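Local coordinates for foldase protein PrsA (Streptococcus pneumoniae, PDB 5TVL) that probably helps secreted proteins to fold outside the cell after translocation, as a membrane-bound lipoprotein with peptidyl-prolyl cis-trans isomerase activity, at residues Asp114-Asp119 against Thr168-Ser173; Thr121-Arg126 against Lys212-Thr217. All coordinates share one frame; numbering follows the deposited sequence.

Contact 1: Asp114-Asp119 against Thr168-Ser173; sequences DEYTPD and TFDSAS
Two hydrogen bonds join T117 and S171, one between backbones and one to the serine hydroxyl, where the chain leaving helix 106-115 runs antiparallel (177°) to the end of strand 166-169. T117 N gives a nearly straight bond to S171 OG (3.1 Å, 173° at the hydrogen), while S171 N returns one to T117 O at 3.2 Å, lying in the carbonyl plane. The hydroxyl can do this because S171 chi1 (56°) puts OG between its own N and carbonyl carbon; there it also lies 3.5 Å from Y116 CD1. Further along, D119 CA makes a C-H...O contact to F169 O (3.5 Å).

Among the side chains, Y116 has CG anti to its backbone N, which brings the phenol tip to D170 in a weak hydrogen bond, OH to OD1, 2.7 Å. Ring and carboxylate cross obliquely. The same D170 OD1 lies 3.0 Å from D119 OD1, two like-charged acceptors with no hydrogen bond between them. D119 OD1 also touches the methyl T168 CG2.

K229 of helix 227-239 packs on Y116 and D170. T117 and S171 thus fasten the loop after an outermost strand of the sheet to the passage from helix 106-115 into strand 120-127 of the parvulin-type fold.

Contact 2: Thr121-Arg126 against Lys212-Thr217; sequences TAQIIR and KLTKKT
Strands 121-126 and 212-216 run antiparallel, their axes 4.4 Å apart at closest and 165° between directions, and the register slips by one residue at a beta bulge. Q123 and K212 form a regular hydrogen-bonded pair: Q123 N to K212 O and K212 N to Q123 O, both 2.8 Å. A122 faces L213 in a non-hydrogen-bonded pair. Beyond it T121 O accepts twice, from T214 N and K215 N, each at 3.2 Å and each donor above the carbonyl plane. T121 N closes the far side with a weak, bent bond to K215 O.

T214, the extra residue, has near-helical backbone angles (-105°/-51°) and turns its side chain toward the partner strand. Its OG1 receives a weak hydrogen bond from Q123 NE2 (3.3 Å), reached by the amide because the Q123 chain is extended beyond CG. On the face that carries Q123 and K212, T121 CB meets K215 CB at 3.8 Å, while the lysine chain leads away from the contact. On the face of A122 and L213, A122 CB and L213 CD1 pack loosely (4.4 Å), and CD1 also rests near T121 O. F147 of helix 147-154 covers Q123 and K212.

One carbonyl opposite two successive N-H groups defines a classic beta bulge, here between the two central strands of the antiparallel sheet of a parvulin-type (PpiC) domain.

Segment 114-119 takes the end of helix 106-115 almost directly into strand 120-127, the start of contact 2. After helices 130-139, 147-154 and 158-161 the chain returns as strand 166-169, and contact 1 closes a loop of 48 residues. Helix 178-186 and strand 196-198 follow before strand 207-216 completes contact 2 across 85 residues. The segments alternate, so the two loops cross. Strand 120-127 lies between 166-169 and 207-216, and the contacts, with centres about 13 Å apart, meet at one end of the sheet: D119 O probably accepts a hydrogen bond from T217 OG1 (2.7 Å), and F169 packs on A122. Together they tie the passage from helix 106-115 into strand 120-127 to both neighbouring strands.

Contact 1: Asp114-Asp119 against Thr168-Ser173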
loop_
_atom_site.group_PDB
_atom_site.type_symbol
_atom_site.label_atom_id
_atom_site.label_comp_id
_atom_site.label_asym_id
_atom_site.label_seq_id
_atom_site.Cartn_x
_atom_site.Cartn_y
_atom_site.Cartn_z
ATOM N N ASP A 114 -1.109 19.016 -9.956
ATOM C CA ASP A 114 -2.122 19.700 -9.140
ATOM C C ASP A 114 -2.034 19.296 -7.662
ATOM O O ASP A 114 -2.006 20.157 -6.781
ATOM C CB ASP A 114 -3.528 19.402 -9.685
ATOM C CG ASP A 114 -4.615 20.228 -9.010
ATOM O OD1 ASP A 114 -4.537 21.473 -9.061
ATOM O OD2 ASP A 114 -5.555 19.630 -8.441
ATOM N N GLU A 115 -1.980 17.989 -7.411
ATOM C CA GLU A 115 -1.987 17.437 -6.048
ATOM C C GLU A 115 -0.640 17.553 -5.316
ATOM O O GLU A 115 -0.602 17.511 -4.082
ATOM C CB GLU A 115 -2.437 15.968 -6.077
ATOM C CG GLU A 115 -3.874 15.772 -6.554
ATOM C CD GLU A 115 -4.252 14.313 -6.753
ATOM O OE1 GLU A 115 -3.766 13.448 -5.989
ATOM O OE2 GLU A 115 -5.053 14.033 -7.672
ATOM N N TYR A 116 0.449 17.693 -6.074
ATOM C CA TYR A 116 1.799 17.781 -5.505
ATOM C C TYR A 116 2.049 19.123 -4.816
ATOM O O TYR A 116 1.658 20.169 -5.327
ATOM C CB TYR A 116 2.845 17.556 -6.602
ATOM C CG TYR A 116 4.289 17.712 -6.166
ATOM C CD1 TYR A 116 4.976 16.661 -5.558
ATOM C CD2 TYR A 116 4.975 18.909 -6.382
ATOM C CE1 TYR A 116 6.304 16.802 -5.169
ATOM C CE2 TYR A 116 6.297 19.058 -5.996
ATOM C CZ TYR A 116 6.957 18.006 -5.391
ATOM O OH TYR A 116 8.268 18.165 -5.014
ATOM N N THR A 117 2.720 19.062 -3.666
ATOM C CA THR A 117 3.143 20.235 -2.898
ATOM C C THR A 117 4.672 20.173 -2.798
ATOM O O THR A 117 5.216 19.131 -2.423
ATOM C CB THR A 117 2.532 20.227 -1.482
ATOM O OG1 THR A 117 1.136 19.920 -1.561
ATOM C CG2 THR A 117 2.706 21.571 -0.793
ATOM N N PRO A 118 5.374 21.280 -3.128
ATOM C CA PRO A 118 6.838 21.236 -3.220
ATOM C C PRO A 118 7.548 21.142 -1.868
ATOM O O PRO A 118 6.897 21.163 -0.820
ATOM C CB PRO A 118 7.173 22.556 -3.917
ATOM C CG PRO A 118 6.109 23.482 -3.446
ATOM C CD PRO A 118 4.862 22.645 -3.361
ATOM N N ASP A 119 8.877 21.032 -1.911
ATOM C CA ASP A 119 9.692 20.861 -0.703
ATOM C C ASP A 119 9.433 21.961 0.325
ATOM O O ASP A 119 9.447 23.144 -0.008
ATOM C CB ASP A 119 11.199 20.804 -1.034
ATOM C CG ASP A 119 11.680 19.397 -1.385
ATOM O OD1 ASP A 119 11.361 18.442 -0.644
ATOM O OD2 ASP A 119 12.401 19.244 -2.394
ATOM N N THR A 168 13.390 18.135 5.595
ATOM C CA THR A 168 12.801 18.623 4.345
ATOM C C THR A 168 11.979 17.492 3.715
ATOM O O THR A 168 12.395 16.332 3.763
ATOM C CB THR A 168 13.900 19.079 3.362
ATOM O OG1 THR A 168 14.720 20.072 3.988
ATOM C CG2 THR A 168 13.306 19.666 2.085
ATOM N N PHE A 169 10.819 17.825 3.139
ATOM C CA PHE A 169 9.961 16.822 2.480
ATOM C C PHE A 169 8.946 17.391 1.478
ATOM O O PHE A 169 8.505 18.532 1.601
ATOM C CB PHE A 169 9.228 15.957 3.521
ATOM C CG PHE A 169 8.435 16.737 4.541
ATOM C CD1 PHE A 169 9.023 17.146 5.736
ATOM C CD2 PHE A 169 7.090 17.033 4.328
ATOM C CE1 PHE A 169 8.291 17.852 6.685
ATOM C CE2 PHE A 169 6.355 17.740 5.272
ATOM C CZ PHE A 169 6.956 18.148 6.454
ATOM N N ASP A 170 8.599 16.567 0.487
ATOM C CA ASP A 170 7.507 16.841 -0.447
ATOM C C ASP A 170 6.199 16.362 0.168
ATOM O O ASP A 170 6.179 15.826 1.274
ATOM C CB ASP A 170 7.703 16.071 -1.763
ATOM C CG ASP A 170 8.954 16.462 -2.504
ATOM O OD1 ASP A 170 9.260 17.668 -2.572
ATOM O OD2 ASP A 170 9.614 15.559 -3.057
ATOM N N SER A 171 5.109 16.551 -0.570
ATOM C CA SER A 171 3.856 15.840 -0.320
ATOM C C SER A 171 4.010 14.334 -0.533
ATOM O O SER A 171 3.356 13.547 0.147
ATOM C CB SER A 171 2.766 16.350 -1.259
ATOM O OG SER A 171 3.172 16.221 -2.614
ATOM N N ALA A 172 4.863 13.950 -1.484
ATOM C CA ALA A 172 5.109 12.544 -1.831
ATOM C C ALA A 172 6.089 11.784 -0.921
ATOM O O ALA A 172 6.349 10.603 -1.164
ATOM C CB ALA A 172 5.587 12.456 -3.274
ATOM N N SER A 173 6.635 12.439 0.107
ATOM C CA SER A 173 7.542 11.773 1.052
ATOM C C SER A 173 6.825 10.716 1.903
ATOM O O SER A 173 5.853 11.018 2.599
ATOM C CB SER A 173 8.214 12.799 1.969
ATOM O OG SER A 173 9.084 12.171 2.899
#

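Contact 2: Thr121-Arg126 against Lys212-Thr217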
loop_
_atom_site.group_PDB
_atom_site.type_symbol
_atom_site.label_atom_id
_atom_site.label_comp_id
_atom_site.label_asym_id
_atom_site.label_seq_id
_atom_site.Cartn_x
_atom_site.Cartn_y
_atom_site.Cartn_z
ATOM N N THR A 121 10.800 22.840 4.389
ATOM C CA THR A 121 11.626 22.504 5.541
ATOM C C THR A 121 10.789 22.719 6.798
ATOM O O THR A 121 9.914 23.590 6.838
ATOM C CB THR A 121 12.903 23.363 5.594
ATOM O OG1 THR A 121 13.545 23.342 4.313
ATOM C CG2 THR A 121 13.873 22.836 6.650
ATOM N N ALA A 122 11.050 21.905 7.814
ATOM C CA ALA A 122 10.337 21.996 9.084
ATOM C C ALA A 122 11.097 21.256 10.163
ATOM O O ALA A 122 12.001 20.472 9.867
ATOM C CB ALA A 122 8.933 21.422 8.948
ATOM N N GLN A 123 10.720 21.516 11.412
ATOM C CA GLN A 123 11.285 20.830 12.568
ATOM C C GLN A 123 10.177 20.051 13.262
ATOM O O GLN A 123 9.119 20.612 13.549
ATOM C CB GLN A 123 11.916 21.838 13.527
ATOM C CG GLN A 123 13.087 22.604 12.926
ATOM C CD GLN A 123 13.513 23.786 13.773
ATOM O OE1 GLN A 123 13.522 23.714 15.002
ATOM N NE2 GLN A 123 13.876 24.883 13.119
ATOM N N ILE A 124 10.419 18.764 13.517
ATOM C CA ILE A 124 9.428 17.883 14.148
ATOM C C ILE A 124 9.918 17.395 15.508
ATOM O O ILE A 124 11.123 17.330 15.753
ATOM C CB ILE A 124 9.037 16.678 13.249
ATOM C CG1 ILE A 124 10.247 15.801 12.891
ATOM C CG2 ILE A 124 8.360 17.166 11.974
ATOM C CD1 ILE A 124 9.869 14.498 12.215
ATOM N N ILE A 125 8.969 17.070 16.386
ATOM C CA ILE A 125 9.252 16.489 17.706
ATOM C C ILE A 125 8.298 15.307 17.937
ATOM O O ILE A 125 7.129 15.510 18.270
ATOM C CB ILE A 125 9.098 17.530 18.851
ATOM C CG1 ILE A 125 9.921 18.790 18.554
ATOM C CG2 ILE A 125 9.522 16.931 20.192
ATOM C CD1 ILE A 125 9.785 19.889 19.587
ATOM N N ARG A 126 8.799 14.085 17.752
ATOM C CA ARG A 126 8.020 12.868 18.021
ATOM C C ARG A 126 8.065 12.521 19.516
ATOM O O ARG A 126 9.110 12.654 20.156
ATOM C CB ARG A 126 8.538 11.695 17.188
ATOM C CG ARG A 126 7.587 10.508 17.135
ATOM C CD ARG A 126 8.093 9.428 16.190
ATOM N NE ARG A 126 9.290 8.758 16.698
ATOM C CZ ARG A 126 9.951 7.787 16.068
ATOM N NH1 ARG A 126 9.546 7.339 14.878
ATOM N NH2 ARG A 126 11.032 7.254 16.632
ATOM N N LYS A 212 6.985 22.410 13.459
ATOM C CA LYS A 212 7.335 23.827 13.344
ATOM C C LYS A 212 7.796 24.060 11.904
ATOM O O LYS A 212 8.854 23.566 11.512
ATOM C CB LYS A 212 8.457 24.163 14.337
ATOM C CG LYS A 212 9.077 25.555 14.221
ATOM C CD LYS A 212 8.212 26.633 14.855
ATOM C CE LYS A 212 8.829 28.015 14.683
ATOM N NZ LYS A 212 10.050 28.224 15.512
ATOM N N LEU A 213 7.011 24.805 11.125
ATOM C CA LEU A 213 7.377 25.121 9.739
ATOM C C LEU A 213 8.482 26.182 9.714
ATOM O O LEU A 213 8.341 27.240 10.327
ATOM C CB LEU A 213 6.162 25.607 8.942
ATOM C CG LEU A 213 6.327 25.650 7.417
ATOM C CD1 LEU A 213 6.360 24.247 6.823
ATOM C CD2 LEU A 213 5.215 26.466 6.779
ATOM N N THR A 214 9.570 25.876 9.006
ATOM C CA THR A 214 10.740 26.754 8.890
ATOM C C THR A 214 10.784 27.431 7.514
ATOM O O THR A 214 10.943 28.653 7.432
ATOM C CB THR A 214 12.053 25.967 9.130
ATOM O OG1 THR A 214 12.013 25.349 10.422
ATOM C CG2 THR A 214 13.280 26.882 9.056
ATOM N N LYS A 215 10.659 26.638 6.447
ATOM C CA LYS A 215 10.718 27.140 5.068
ATOM C C LYS A 215 9.664 26.455 4.195
ATOM O O LYS A 215 9.298 25.305 4.445
ATOM C CB LYS A 215 12.121 26.910 4.489
ATOM C CG LYS A 215 12.487 27.773 3.286
ATOM C CD LYS A 215 12.674 29.237 3.662
ATOM C CE LYS A 215 13.359 30.031 2.558
ATOM N NZ LYS A 215 14.841 29.876 2.569
ATOM N N LYS A 216 9.184 27.175 3.180
ATOM C CA LYS A 216 8.175 26.670 2.249
ATOM C C LYS A 216 8.511 27.144 0.839
ATOM O O LYS A 216 8.634 28.344 0.608
ATOM C CB LYS A 216 6.782 27.173 2.646
ATOM C CG LYS A 216 5.630 26.561 1.852
ATOM C CD LYS A 216 4.321 27.314 2.057
ATOM C CE LYS A 216 3.791 27.168 3.476
ATOM N NZ LYS A 216 2.389 27.655 3.614
ATOM N N THR A 217 8.661 26.203 -0.091
ATOM C CA THR A 217 8.882 26.534 -1.499
ATOM C C THR A 217 7.575 27.043 -2.107
ATOM O O THR A 217 6.503 26.497 -1.832
ATOM C CB THR A 217 9.387 25.309 -2.300
ATOM O OG1 THR A 217 10.629 24.851 -1.751
ATOM C CG2 THR A 217 9.593 25.650 -3.783
#